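Uncharacterized protein (Bacteroides thetaiotaomicron VPI-5482, PDB 3KNY) is of unknown function, a two-domain protein of the BT_3535-like family that is probably a lipoprotein. Local coordinates at residues A123-H135 with Y140-D152. Numbering follows the deposited sequence.
Sequences AEYKTNGCTLYTH and YIKAAVTYKKSDD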
# COMPACT_ATOMS: atom_id res chain seq x y z
N ALA A 123 -15.56 18.41 3.34
CA ALA A 123 -15.25 17.00 3.61
C ALA A 123 -15.77 16.07 2.50
O ALA A 123 -16.93 16.14 2.12
CB ALA A 123 -15.81 16.58 4.98
N GLU A 124 -14.90 15.17 2.02
CA GLU A 124 -15.16 14.31 0.83
C GLU A 124 -15.23 12.80 1.13
O GLU A 124 -14.68 12.36 2.12
CB GLU A 124 -14.13 14.59 -0.28
CG GLU A 124 -12.87 15.36 0.18
CD GLU A 124 -11.72 15.29 -0.81
OE1 GLU A 124 -11.93 14.84 -1.97
OE2 GLU A 124 -10.60 15.68 -0.42
N TYR A 125 -15.88 12.05 0.26
CA TYR A 125 -16.15 10.62 0.48
C TYR A 125 -15.44 9.72 -0.53
O TYR A 125 -15.88 9.62 -1.68
CB TYR A 125 -17.66 10.38 0.40
CG TYR A 125 -18.36 10.37 1.74
CD1 TYR A 125 -18.15 9.31 2.64
CD2 TYR A 125 -19.23 11.41 2.11
CE1 TYR A 125 -18.78 9.28 3.87
CE2 TYR A 125 -19.88 11.40 3.35
CZ TYR A 125 -19.65 10.33 4.23
OH TYR A 125 -20.27 10.29 5.46
N LYS A 126 -14.40 9.02 -0.09
CA LYS A 126 -13.53 8.30 -1.01
C LYS A 126 -13.32 6.81 -0.71
O LYS A 126 -13.36 6.39 0.43
CB LYS A 126 -12.14 8.97 -1.02
CG LYS A 126 -12.15 10.51 -1.08
CD LYS A 126 -10.96 11.10 -1.86
CE LYS A 126 -9.65 11.09 -1.11
NZ LYS A 126 -8.49 11.40 -2.02
N THR A 127 -13.07 6.02 -1.76
CA THR A 127 -12.59 4.65 -1.65
C THR A 127 -11.14 4.56 -2.11
O THR A 127 -10.75 5.22 -3.06
CB THR A 127 -13.40 3.69 -2.50
OG1 THR A 127 -14.79 3.92 -2.27
CG2 THR A 127 -13.09 2.25 -2.11
N ASN A 128 -10.35 3.76 -1.44
CA ASN A 128 -8.99 3.48 -1.87
C ASN A 128 -8.73 2.04 -1.48
O ASN A 128 -9.46 1.45 -0.72
CB ASN A 128 -7.98 4.45 -1.23
CG ASN A 128 -6.54 4.33 -1.84
OD1 ASN A 128 -5.54 4.40 -1.11
ND2 ASN A 128 -6.45 4.15 -3.16
N GLY A 129 -7.68 1.47 -2.03
CA GLY A 129 -7.46 0.05 -1.91
C GLY A 129 -5.99 -0.21 -1.98
O GLY A 129 -5.20 0.68 -2.14
N CYS A 130 -5.62 -1.47 -1.90
CA CYS A 130 -4.26 -1.77 -1.56
C CYS A 130 -3.96 -3.26 -1.71
O CYS A 130 -4.68 -4.08 -1.17
CB CYS A 130 -4.19 -1.40 -0.11
SG CYS A 130 -2.67 -1.48 0.32
N THR A 131 -2.92 -3.64 -2.44
CA THR A 131 -2.66 -5.06 -2.60
C THR A 131 -1.65 -5.43 -1.56
O THR A 131 -0.51 -4.98 -1.64
CB THR A 131 -2.15 -5.41 -3.97
OG1 THR A 131 -3.18 -5.12 -4.91
CG2 THR A 131 -1.79 -6.88 -4.06
N LEU A 132 -2.06 -6.24 -0.60
CA LEU A 132 -1.21 -6.57 0.53
C LEU A 132 -0.27 -7.69 0.20
O LEU A 132 0.80 -7.77 0.79
CB LEU A 132 -2.03 -6.96 1.75
CG LEU A 132 -2.80 -5.83 2.42
CD1 LEU A 132 -3.59 -6.41 3.60
CD2 LEU A 132 -1.83 -4.72 2.87
N TYR A 133 -0.65 -8.56 -0.74
CA TYR A 133 0.15 -9.74 -1.03
C TYR A 133 -0.26 -10.35 -2.35
O TYR A 133 -1.43 -10.30 -2.71
CB TYR A 133 0.03 -10.76 0.10
CG TYR A 133 0.59 -12.12 -0.23
CD1 TYR A 133 1.94 -12.35 -0.21
CD2 TYR A 133 -0.24 -13.17 -0.59
CE1 TYR A 133 2.46 -13.60 -0.53
CE2 TYR A 133 0.27 -14.42 -0.91
CZ TYR A 133 1.62 -14.62 -0.88
OH TYR A 133 2.14 -15.84 -1.20
N THR A 134 0.72 -10.90 -3.07
CA THR A 134 0.45 -11.59 -4.35
C THR A 134 1.31 -12.82 -4.43
O THR A 134 2.51 -12.72 -4.39
CB THR A 134 0.77 -10.73 -5.58
OG1 THR A 134 0.03 -9.51 -5.50
CG2 THR A 134 0.38 -11.46 -6.80
N HIS A 135 0.69 -13.98 -4.51
CA HIS A 135 1.46 -15.21 -4.59
C HIS A 135 2.03 -15.31 -6.01
O HIS A 135 1.42 -14.82 -6.97
CB HIS A 135 0.60 -16.43 -4.25
CG HIS A 135 1.40 -17.69 -4.04
ND1 HIS A 135 1.91 -18.42 -5.09
CD2 HIS A 135 1.76 -18.33 -2.91
CE1 HIS A 135 2.58 -19.46 -4.61
NE2 HIS A 135 2.50 -19.43 -3.29
N TYR A 140 -4.08 -13.42 -4.62
CA TYR A 140 -3.69 -12.19 -3.94
C TYR A 140 -4.60 -11.89 -2.75
O TYR A 140 -5.71 -12.39 -2.67
CB TYR A 140 -3.75 -11.02 -4.94
CG TYR A 140 -5.10 -10.80 -5.58
CD1 TYR A 140 -6.18 -10.33 -4.82
CD2 TYR A 140 -5.33 -11.08 -6.93
CE1 TYR A 140 -7.46 -10.14 -5.39
CE2 TYR A 140 -6.61 -10.90 -7.50
CZ TYR A 140 -7.66 -10.43 -6.72
OH TYR A 140 -8.89 -10.23 -7.25
N ILE A 141 -4.12 -11.06 -1.83
CA ILE A 141 -4.96 -10.51 -0.76
C ILE A 141 -4.95 -9.00 -0.93
O ILE A 141 -3.88 -8.37 -0.90
CB ILE A 141 -4.43 -10.80 0.64
CG1 ILE A 141 -4.35 -12.31 0.91
CG2 ILE A 141 -5.30 -10.10 1.68
CD1 ILE A 141 -3.53 -12.64 2.18
N LYS A 142 -6.13 -8.42 -1.11
CA LYS A 142 -6.28 -6.98 -1.22
C LYS A 142 -7.11 -6.39 -0.09
O LYS A 142 -7.97 -7.07 0.47
CB LYS A 142 -6.95 -6.65 -2.55
CG LYS A 142 -6.05 -6.92 -3.72
CD LYS A 142 -6.66 -6.49 -5.02
CE LYS A 142 -5.74 -6.86 -6.18
NZ LYS A 142 -6.02 -5.98 -7.35
N ALA A 143 -6.87 -5.11 0.21
CA ALA A 143 -7.64 -4.34 1.20
C ALA A 143 -8.33 -3.18 0.46
O ALA A 143 -7.74 -2.60 -0.45
CB ALA A 143 -6.73 -3.81 2.32
N ALA A 144 -9.58 -2.89 0.82
CA ALA A 144 -10.33 -1.72 0.31
C ALA A 144 -10.91 -0.97 1.52
O ALA A 144 -11.26 -1.56 2.50
CB ALA A 144 -11.41 -2.15 -0.62
N VAL A 145 -11.03 0.34 1.43
CA VAL A 145 -11.39 1.17 2.58
C VAL A 145 -12.23 2.31 2.07
O VAL A 145 -11.89 2.92 1.06
CB VAL A 145 -10.14 1.82 3.22
CG1 VAL A 145 -10.55 2.73 4.32
CG2 VAL A 145 -9.21 0.76 3.75
N THR A 146 -13.31 2.61 2.77
CA THR A 146 -14.13 3.77 2.45
C THR A 146 -14.01 4.72 3.59
O THR A 146 -14.08 4.30 4.73
CB THR A 146 -15.57 3.39 2.22
OG1 THR A 146 -15.65 2.62 1.02
CG2 THR A 146 -16.43 4.63 2.06
N TYR A 147 -13.83 6.00 3.30
CA TYR A 147 -13.59 6.99 4.33
C TYR A 147 -14.06 8.38 3.95
O TYR A 147 -14.37 8.66 2.79
CB TYR A 147 -12.10 7.04 4.68
CG TYR A 147 -11.17 7.33 3.50
CD1 TYR A 147 -10.79 6.32 2.61
CD2 TYR A 147 -10.64 8.60 3.30
CE1 TYR A 147 -9.93 6.59 1.54
CE2 TYR A 147 -9.77 8.87 2.24
CZ TYR A 147 -9.43 7.86 1.36
OH TYR A 147 -8.58 8.12 0.32
N LYS A 148 -14.10 9.24 4.97
CA LYS A 148 -14.41 10.64 4.80
C LYS A 148 -13.17 11.43 5.17
O LYS A 148 -12.58 11.23 6.24
CB LYS A 148 -15.57 11.01 5.71
CG LYS A 148 -16.56 11.98 5.09
CD LYS A 148 -17.58 12.47 6.11
CE LYS A 148 -16.90 13.24 7.25
NZ LYS A 148 -17.81 14.27 7.82
N LYS A 149 -12.74 12.30 4.28
CA LYS A 149 -11.57 13.14 4.52
C LYS A 149 -12.05 14.57 4.71
O LYS A 149 -12.92 15.04 3.97
CB LYS A 149 -10.58 13.04 3.35
CG LYS A 149 -9.31 13.87 3.55
CD LYS A 149 -8.36 13.75 2.36
CE LYS A 149 -7.36 14.91 2.30
NZ LYS A 149 -8.00 16.12 1.71
N SER A 150 -11.52 15.26 5.71
CA SER A 150 -11.81 16.68 5.92
C SER A 150 -10.49 17.43 6.21
O SER A 150 -9.40 16.82 6.21
CB SER A 150 -12.83 16.86 7.04
OG SER A 150 -12.27 16.50 8.28
N ASP A 151 -10.59 18.75 6.41
CA ASP A 151 -9.43 19.61 6.72
C ASP A 151 -8.58 18.94 7.82
O ASP A 151 -7.37 18.72 7.66
CB ASP A 151 -9.88 21.03 7.14
N ASP A 152 -9.25 18.55 8.89
CA ASP A 152 -8.61 18.05 10.11
C ASP A 152 -8.44 16.54 10.13
O ASP A 152 -7.32 16.05 10.26
CB ASP A 152 -9.42 18.47 11.35
CG ASP A 152 -10.90 18.67 11.04
OD1 ASP A 152 -11.24 19.72 10.43
OD2 ASP A 152 -11.72 17.78 11.39
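A long antiparallel beta hairpin joins strand 124-134 to strand 140-149, with Lys-126 and Tyr-147 a hydrogen-bonded pair whose backbones exchange two bonds, Lys-126 N to Tyr-147 O and Tyr-147 N to Lys-126 O, each 2.9 Å. Tyr-147 CG stands between its own N and carbonyl carbon (chi1 57°), which swings the ring back across the neighbouring strand; Lys-126 CB then lies over one face, toward the rim, 3.8 Å from Tyr-147 CZ, and Asn-128 CB meets the ring edge. The long lysine, bent at chi2 and chi3, reaches past the phenol, its CE 3.5 Å from Tyr-147 OH, and both polar ends converge on the terminal carboxylate of Pro-218, and Lys-126 NZ also donates to Asp-99 O. An alanine in place of Tyr-147 would probably uncover the Lys-126 methylenes and leave that carboxylate short of one hydrogen-bond donor. On the opposite face of the sheet, Lys-148 CG sits over the centre of the Tyr-125 ring, a CH-pi contact 12° off the ring normal. Toward the turn, a classic beta bulge sets Leu-132 N and Tyr-133 N on the one acceptor Ile-141 O, at 2.8 and 3.2 Å. Small Ala-143 pairs with Cys-130, its methyl meeting Ala-191 of strand 188-201, consistent with close packing of the two sheets. Strand 154-164 continues the sheet beyond 140-149, while the face bearing Tyr-133, Ile-141 and Val-145 packs on strand 204-217.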